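PDB 6ZM9: Chains: A from Unidentified, which cleaves S-adenosylmethionine as a phage-encoded SAM lyase and binds the product 5'-deoxy-5'-methylthioadenosine in its pocket. Local coordinates for residues L82-F87 and I116-Y121. Residues are numbered along the deposited sequence; the frame is centred on the assembly and turned at random.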
ATOM      1  N   LEU A  82      -8.330 -19.090   7.464  1.00 26.18           N
ATOM      2  CA  LEU A  82      -9.001 -19.878   6.451  1.00 23.64           C
ATOM      3  C   LEU A  82      -7.985 -20.718   5.687  1.00 25.66           C
ATOM      4  O   LEU A  82      -6.787 -20.429   5.659  1.00 26.23           O
ATOM      5  CB  LEU A  82      -9.726 -18.972   5.460  1.00 23.93           C
ATOM      6  CG  LEU A  82     -10.767 -17.994   6.027  1.00 25.79           C
ATOM      7  CD1 LEU A  82     -11.416 -17.220   4.861  1.00 29.37           C
ATOM      8  CD2 LEU A  82     -11.789 -18.716   6.888  1.00 30.54           C
ATOM      9  N   SER A  83      -8.489 -21.769   5.055  1.00 26.57           N
ATOM     10  CA  SER A  83      -7.664 -22.532   4.147  1.00 25.83           C
ATOM     11  C   SER A  83      -7.354 -21.703   2.908  1.00 24.15           C
ATOM     12  O   SER A  83      -8.064 -20.746   2.571  1.00 23.88           O
ATOM     13  CB  SER A  83      -8.397 -23.804   3.723  1.00 27.66           C
ATOM     14  OG  SER A  83      -9.471 -23.499   2.834  1.00 29.77           O
ATOM     15  N   LYS A  84      -6.313 -22.086   2.192  1.00 24.42           N
ATOM     16  CA  LYS A  84      -5.901 -21.411   0.940  1.00 25.25           C
ATOM     17  C   LYS A  84      -7.076 -21.393  -0.044  1.00 24.20           C
ATOM     18  O   LYS A  84      -7.345 -20.344  -0.600  1.00 23.50           O
ATOM     19  CB  LYS A  84      -4.695 -22.127   0.339  1.00 26.47           C
ATOM     20  CG  LYS A  84      -4.133 -21.505  -0.922  1.00 30.42           C
ATOM     21  CD  LYS A  84      -2.872 -22.186  -1.391  1.00 34.18           C
ATOM     22  CE  LYS A  84      -1.854 -21.212  -1.936  1.00 40.95           C
ATOM     23  NZ  LYS A  84      -0.920 -21.859  -2.883  1.00 45.57           N
ATOM     24  N   GLU A  85      -7.756 -22.531  -0.235  1.00 27.32           N
ATOM     25  CA  GLU A  85      -8.848 -22.617  -1.203  1.00 29.20           C
ATOM     26  C   GLU A  85     -10.041 -21.773  -0.773  1.00 25.97           C
ATOM     27  O   GLU A  85     -10.670 -21.104  -1.599  1.00 25.79           O
ATOM     28  CB  GLU A  85      -9.243 -24.090  -1.378  1.00 38.08           C
ATOM     29  CG  GLU A  85     -10.627 -24.326  -1.986  1.00 49.43           C
ATOM     30  CD  GLU A  85     -10.963 -25.802  -2.152  1.00 60.05           C
ATOM     31  OE1 GLU A  85     -10.031 -26.634  -2.184  1.00 62.60           O
ATOM     32  OE2 GLU A  85     -12.167 -26.133  -2.247  1.00 62.09           O
ATOM     33  N   ASP A  86     -10.362 -21.793   0.519  1.00 25.38           N
ATOM     34  CA  ASP A  86     -11.491 -21.012   1.068  1.00 24.05           C
ATOM     35  C   ASP A  86     -11.206 -19.514   0.908  1.00 20.36           C
ATOM     36  O   ASP A  86     -12.046 -18.806   0.379  1.00 20.12           O
ATOM     37  CB  ASP A  86     -11.743 -21.370   2.524  1.00 27.81           C
ATOM     38  CG  ASP A  86     -13.035 -20.791   3.043  1.00 34.45           C
ATOM     39  OD1 ASP A  86     -13.838 -20.352   2.229  1.00 36.70           O
ATOM     40  OD2 ASP A  86     -13.225 -20.798   4.249  1.00 38.66           O
ATOM     41  N   PHE A  87     -10.051 -19.051   1.359  1.00 19.76           N
ATOM     42  CA  PHE A  87      -9.717 -17.639   1.225  1.00 18.12           C
ATOM     43  C   PHE A  87      -9.689 -17.221  -0.237  1.00 16.12           C
ATOM     44  O   PHE A  87     -10.247 -16.178  -0.612  1.00 16.22           O
ATOM     45  CB  PHE A  87      -8.366 -17.369   1.879  1.00 18.36           C
ATOM     46  CG  PHE A  87      -7.941 -15.926   1.821  1.00 16.07           C
ATOM     47  CD1 PHE A  87      -8.457 -15.016   2.714  1.00 17.28           C
ATOM     48  CD2 PHE A  87      -7.059 -15.485   0.865  1.00 16.63           C
ATOM     49  CE1 PHE A  87      -8.098 -13.686   2.659  1.00 16.38           C
ATOM     50  CE2 PHE A  87      -6.672 -14.153   0.823  1.00 16.14           C
ATOM     51  CZ  PHE A  87      -7.205 -13.252   1.721  1.00 16.06           C
ATOM     52  N   ILE A 116       4.155 -13.629  -0.192  1.00 15.78           N
ATOM     53  CA  ILE A 116       4.581 -14.154  -1.482  1.00 16.71           C
ATOM     54  C   ILE A 116       3.350 -14.291  -2.367  1.00 15.14           C
ATOM     55  O   ILE A 116       2.348 -14.896  -1.964  1.00 15.77           O
ATOM     56  CB  ILE A 116       5.301 -15.503  -1.299  1.00 17.35           C
ATOM     57  CG1 ILE A 116       6.533 -15.303  -0.404  1.00 18.72           C
ATOM     58  CG2 ILE A 116       5.675 -16.089  -2.635  1.00 18.77           C
ATOM     59  CD1 ILE A 116       7.222 -16.562  -0.049  1.00 22.36           C
ATOM     60  N   VAL A 117       3.417 -13.709  -3.562  1.00 16.92           N
ATOM     61  CA  VAL A 117       2.262 -13.703  -4.451  1.00 17.07           C
ATOM     62  C   VAL A 117       2.017 -15.109  -4.976  1.00 18.71           C
ATOM     63  O   VAL A 117       2.890 -15.721  -5.606  1.00 21.96           O
ATOM     64  CB  VAL A 117       2.446 -12.710  -5.605  1.00 17.32           C
ATOM     65  CG1 VAL A 117       1.278 -12.805  -6.549  1.00 18.91           C
ATOM     66  CG2 VAL A 117       2.577 -11.303  -5.064  1.00 18.82           C
ATOM     67  N   GLN A 118       0.812 -15.615  -4.732  1.00 17.13           N
ATOM     68  CA  GLN A 118       0.375 -16.903  -5.239  1.00 18.06           C
ATOM     69  C   GLN A 118      -0.270 -16.775  -6.608  1.00 20.12           C
ATOM     70  O   GLN A 118      -0.101 -17.659  -7.454  1.00 27.13           O
ATOM     71  CB  GLN A 118      -0.619 -17.521  -4.257  1.00 22.90           C
ATOM     72  CG  GLN A 118      -0.048 -17.663  -2.867  1.00 24.23           C
ATOM     73  CD  GLN A 118       1.198 -18.511  -2.871  1.00 23.32           C
ATOM     74  OE1 GLN A 118       1.157 -19.696  -3.216  1.00 28.18           O
ATOM     75  NE2 GLN A 118       2.326 -17.905  -2.512  1.00 24.19           N
ATOM     76  N   ASP A 119      -1.012 -15.690  -6.831  1.00 20.85           N
ATOM     77  CA  ASP A 119      -1.741 -15.487  -8.068  1.00 23.01           C
ATOM     78  C   ASP A 119      -2.010 -13.991  -8.223  1.00 17.96           C
ATOM     79  O   ASP A 119      -2.322 -13.311  -7.243  1.00 17.05           O
ATOM     80  CB  ASP A 119      -3.108 -16.209  -8.068  1.00 29.99           C
ATOM     81  CG  ASP A 119      -3.082 -17.619  -7.435  1.00 38.81           C
ATOM     82  OD1 ASP A 119      -2.788 -18.594  -8.172  1.00 41.77           O
ATOM     83  OD2 ASP A 119      -3.442 -17.758  -6.232  1.00 39.13           O
ATOM     84  N   VAL A 120      -1.908 -13.491  -9.453  1.00 18.34           N
ATOM     85  CA  VAL A 120      -2.464 -12.198  -9.824  1.00 16.84           C
ATOM     86  C   VAL A 120      -3.463 -12.485 -10.931  1.00 17.56           C
ATOM     87  O   VAL A 120      -3.126 -13.169 -11.905  1.00 20.32           O
ATOM     88  CB  VAL A 120      -1.408 -11.211 -10.338  1.00 21.39           C
ATOM     89  CG1 VAL A 120      -2.059  -9.895 -10.726  1.00 25.90           C
ATOM     90  CG2 VAL A 120      -0.381 -10.950  -9.307  1.00 26.19           C
ATOM     91  N   TYR A 121      -4.682 -11.999 -10.761  1.00 17.68           N
ATOM     92  CA  TYR A 121      -5.758 -12.225 -11.699  1.00 21.14           C
ATOM     93  C   TYR A 121      -6.249 -10.890 -12.213  1.00 16.58           C
ATOM     94  O   TYR A 121      -6.364  -9.926 -11.448  1.00 16.46           O
ATOM     95  CB  TYR A 121      -6.994 -12.891 -11.020  1.00 23.78           C
ATOM     96  CG  TYR A 121      -6.706 -14.162 -10.288  1.00 25.27           C
ATOM     97  CD1 TYR A 121      -6.637 -15.364 -10.966  1.00 28.13           C
ATOM     98  CD2 TYR A 121      -6.518 -14.164  -8.919  1.00 29.12           C
ATOM     99  CE1 TYR A 121      -6.366 -16.549 -10.302  1.00 31.62           C
ATOM    100  CE2 TYR A 121      -6.238 -15.339  -8.243  1.00 35.76           C
ATOM    101  CZ  TYR A 121      -6.166 -16.536  -8.936  1.00 35.75           C
ATOM    102  OH  TYR A 121      -5.896 -17.718  -8.281  1.00 39.13           O
TER
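Lys84, in the first turn of helix 84-101, reaches across to the side-chain amide of Gln118 on strand 116-124, and its NZ donates a hydrogen bond of 3.0 Å to Gln118 OE1. The ammonium group comes in tilted 25° from the carbonyl plane, with a C=O...N angle of 133°. Behind it, Lys84 CE lies 3.6 Å from the same OE1 and 4.1 Å from Gln118 CG, where the two side chains meet nearly at right angles. The lysine spans the gap because CG stands anti to the backbone N (chi1 -178°) and the chain bends only at chi3. Gln118 is folded back instead, and its NE2 donates an almost straight bond of 3.1 Å to Ile116 O, which lies in the Gln118 amide plane although NE2 sits above the Ile116 carbonyl plane. With OE1 accepting and NE2 donating, the two bonds fix which end of the amide is oxygen and which is nitrogen. Two carboxylates lie farther off: Asp119 OD2 stays 5.9 Å from Lys84 NZ, too far for a salt bridge, and Glu113 forms a long, weak ion pair with the lysine. Just before Lys84, Ser83 N-caps the helix, its OG accepting from Asp86 N at 3.0 Å, while Asp86 makes a salt bridge with Lys90. On the strand side, Gln118 and Asp119 both bond through their backbones to Ile111 of strand 106-113, and farther along Tyr121 extends the sheet into the second subunit through an antiparallel ladder. The contact is thus a single polar bridge at the protein surface, joining the capped start of a helix to a classic beta bulge in an antiparallel sheet.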